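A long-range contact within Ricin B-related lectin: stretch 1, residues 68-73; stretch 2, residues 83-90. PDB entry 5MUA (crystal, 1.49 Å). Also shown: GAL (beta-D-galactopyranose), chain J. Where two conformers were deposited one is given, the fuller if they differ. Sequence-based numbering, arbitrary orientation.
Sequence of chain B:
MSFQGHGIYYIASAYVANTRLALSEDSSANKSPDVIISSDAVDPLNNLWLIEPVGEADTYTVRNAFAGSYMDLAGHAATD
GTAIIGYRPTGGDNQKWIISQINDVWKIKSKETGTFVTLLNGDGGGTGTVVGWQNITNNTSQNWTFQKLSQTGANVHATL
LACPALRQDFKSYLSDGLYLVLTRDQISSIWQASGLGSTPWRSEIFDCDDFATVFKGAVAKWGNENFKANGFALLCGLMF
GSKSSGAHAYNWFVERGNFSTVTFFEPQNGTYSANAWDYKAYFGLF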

# COMPACT_ATOMS: atom_id res chain seq x y z
N GLY B 68 -10.45 -22.45 0.32
CA GLY B 68 -11.81 -21.97 0.62
C GLY B 68 -12.82 -23.05 0.95
O GLY B 68 -13.92 -22.73 1.45
N SER B 69 -12.48 -24.29 0.62
CA SER B 69 -13.32 -25.49 0.81
C SER B 69 -13.51 -25.71 2.35
O SER B 69 -12.65 -25.42 3.18
CB SER B 69 -12.55 -26.74 0.30
OG SER B 69 -12.18 -26.64 -1.02
N TYR B 70 -14.65 -26.28 2.68
CA TYR B 70 -15.01 -26.65 4.04
C TYR B 70 -14.75 -28.14 4.28
O TYR B 70 -15.14 -28.99 3.49
CB TYR B 70 -16.49 -26.34 4.30
CG TYR B 70 -16.72 -24.83 4.41
CD1 TYR B 70 -16.73 -24.01 3.28
CD2 TYR B 70 -16.84 -24.21 5.66
CE1 TYR B 70 -16.88 -22.65 3.38
CE2 TYR B 70 -17.09 -22.86 5.77
CZ TYR B 70 -17.08 -22.08 4.63
OH TYR B 70 -17.20 -20.74 4.76
N MET B 71 -14.17 -28.43 5.43
CA MET B 71 -13.99 -29.84 5.90
C MET B 71 -15.39 -30.45 6.02
O MET B 71 -16.29 -29.89 6.68
CB MET B 71 -13.30 -29.88 7.20
CG MET B 71 -12.94 -31.29 7.64
SD MET B 71 -12.12 -31.25 9.32
CE MET B 71 -10.40 -30.90 8.94
N ASP B 72 -15.58 -31.59 5.36
CA ASP B 72 -16.92 -32.11 5.12
C ASP B 72 -16.84 -33.65 5.24
O ASP B 72 -15.91 -34.29 4.74
CB ASP B 72 -17.33 -31.61 3.70
CG ASP B 72 -18.64 -32.28 3.12
OD1 ASP B 72 -18.68 -33.54 2.99
OD2 ASP B 72 -19.50 -31.49 2.66
N LEU B 73 -17.82 -34.23 5.94
CA LEU B 73 -17.88 -35.68 6.10
C LEU B 73 -18.72 -36.20 4.90
O LEU B 73 -19.94 -35.92 4.80
CB LEU B 73 -18.51 -36.05 7.43
CG LEU B 73 -18.58 -37.55 7.70
CD1 LEU B 73 -17.20 -38.22 7.76
CD2 LEU B 73 -19.22 -37.73 9.04
N ALA B 83 -14.86 -40.87 3.92
CA ALA B 83 -13.82 -39.88 3.57
C ALA B 83 -14.19 -38.55 4.20
O ALA B 83 -15.38 -38.15 4.21
CB ALA B 83 -13.75 -39.69 2.06
N ILE B 84 -13.14 -37.85 4.59
CA ILE B 84 -13.23 -36.45 5.03
C ILE B 84 -12.66 -35.65 3.84
O ILE B 84 -11.53 -35.88 3.45
CB ILE B 84 -12.40 -36.13 6.29
CG1 ILE B 84 -12.78 -37.00 7.50
CG2 ILE B 84 -12.50 -34.63 6.63
CD1 ILE B 84 -14.17 -36.79 8.02
N ILE B 85 -13.43 -34.71 3.31
CA ILE B 85 -13.10 -34.00 2.08
C ILE B 85 -13.21 -32.50 2.32
O ILE B 85 -13.71 -32.05 3.37
CB ILE B 85 -14.06 -34.44 0.94
CG1 ILE B 85 -15.53 -34.08 1.24
CG2 ILE B 85 -13.92 -35.95 0.69
CD1 ILE B 85 -16.55 -34.41 0.17
N GLY B 86 -12.81 -31.73 1.31
CA GLY B 86 -13.10 -30.32 1.24
C GLY B 86 -14.23 -30.08 0.25
O GLY B 86 -14.21 -30.63 -0.83
N TYR B 87 -15.27 -29.37 0.66
CA TYR B 87 -16.46 -29.20 -0.19
C TYR B 87 -16.89 -27.72 -0.10
O TYR B 87 -16.62 -27.04 0.89
CB TYR B 87 -17.56 -30.11 0.30
CG TYR B 87 -18.59 -30.51 -0.71
CD1 TYR B 87 -18.31 -31.48 -1.70
CD2 TYR B 87 -19.85 -29.97 -0.68
CE1 TYR B 87 -19.25 -31.83 -2.65
CE2 TYR B 87 -20.79 -30.33 -1.63
CZ TYR B 87 -20.48 -31.30 -2.58
OH TYR B 87 -21.43 -31.68 -3.49
N ARG B 88 -17.62 -27.28 -1.10
CA ARG B 88 -18.25 -25.96 -1.07
C ARG B 88 -19.18 -25.86 0.12
O ARG B 88 -19.75 -26.89 0.58
CB ARG B 88 -19.02 -25.70 -2.36
CG ARG B 88 -20.27 -26.55 -2.50
CD ARG B 88 -20.97 -26.40 -3.87
NE ARG B 88 -22.12 -27.30 -3.90
CZ ARG B 88 -23.28 -27.12 -3.28
NH1 ARG B 88 -23.55 -26.02 -2.60
NH2 ARG B 88 -24.23 -28.06 -3.37
N PRO B 89 -19.36 -24.66 0.64
CA PRO B 89 -20.23 -24.53 1.77
C PRO B 89 -21.67 -24.90 1.50
O PRO B 89 -22.28 -24.42 0.52
CB PRO B 89 -20.16 -23.02 2.12
CG PRO B 89 -19.62 -22.34 0.90
CD PRO B 89 -18.69 -23.37 0.28
N THR B 90 -22.27 -25.72 2.37
CA THR B 90 -23.67 -26.09 2.20
C THR B 90 -24.57 -25.63 3.36
O THR B 90 -25.78 -25.77 3.26
CB THR B 90 -23.79 -27.62 2.08
OG1 THR B 90 -23.33 -28.18 3.29
CG2 THR B 90 -23.02 -28.14 0.85
C1 GAL J . -23.23 -34.90 -0.42
C2 GAL J . -23.10 -33.93 0.75
C3 GAL J . -21.93 -32.97 0.64
C4 GAL J . -20.67 -33.77 0.30
C5 GAL J . -20.92 -34.71 -0.92
C6 GAL J . -19.77 -35.63 -1.23
O1 GAL J . -24.18 -35.85 -0.02
O2 GAL J . -24.31 -33.15 0.82
O3 GAL J . -21.86 -32.24 1.89
O4 GAL J . -20.35 -34.55 1.48
O5 GAL J . -22.04 -35.57 -0.67
O6 GAL J . -20.07 -36.34 -2.42

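Stretch 2 runs antiparallel to stretch 1, and the two strands pair from Tyr70 to Leu73 against Tyr87 to Ile84. Four backbone hydrogen bonds hold the ladder together. Side chains alternate between two faces of the sheet, and the face carrying Asp72, Ile85 and Tyr87 meets the galactose.

Ala83 adds little. Its CB points sideways and lies well clear of stretch 1.

Ile84 sits opposite Leu73 in a non-hydrogen-bonded pair, with the CA atoms of Leu73 and Ile84 4.8 Å apart. Their closest contact is between side chains. Ile84 CD1 packs 3.4 Å from Leu73 CD1, and Ile84 CG2 lies 3.5 Å from Met71 CG. These three residues form a buried apolar patch on the other face, that of Met71, Leu73 and Ile84. Ile84 CA also makes a CA-H...O contact with Asp72 O, at 3.5 Å.

Ile85 pairs with Asp72 through two hydrogen bonds. Ile85 N donates to Asp72 O at 2.9 Å and is nearly straight, with an angle of 171°. Asp72 N donates to Ile85 O at 2.8 Å, but that bond is more bent, at 135°. Ile85 O also receives a CA-H...O contact from Met71 CA at 3.4 Å. On the face shared with Asp72 and Tyr87, Ile85 CD1 lies 3.6 Å from Asp72 OD1 and 3.7 Å from GAL C6.

Gly86 faces Met71 in the next non-hydrogen-bonded pair. Gly86 CA approaches Tyr70 O at 3.3 Å in another CA-H...O contact. Ser69 CB is 3.7 Å from Gly86 C. A CB on Gly86 would clash with Ser69 CB, so the close fit here depends on the missing side chain.

Tyr87 closes the ladder with Tyr70. Tyr70 N donates to Tyr87 O at 2.8 Å, and Tyr87 N donates to Tyr70 O at 2.9 Å. Tyr87 CB lies 3.4 Å from Asp72 OD2. The end of the Tyr87 side chain leads away from stretch 1, and its ring places one face against the sugar, with Tyr87 CE2 3.7 Å from GAL C3. Asp72 supplies polar contacts to the same sugar. GAL O4 donates to Asp72 OD1 at a very short 2.5 Å, and GAL O3 donates to Asp72 OD2 at 2.6 Å. One carboxylate thus engages two neighbouring hydroxyls, as befits a lectin.

Beyond the strand, Arg88 points away. Pro89 returns to stretch 1, and Pro89 CB packs 3.5 Å from Tyr70 CE1. Thr90 makes no contact.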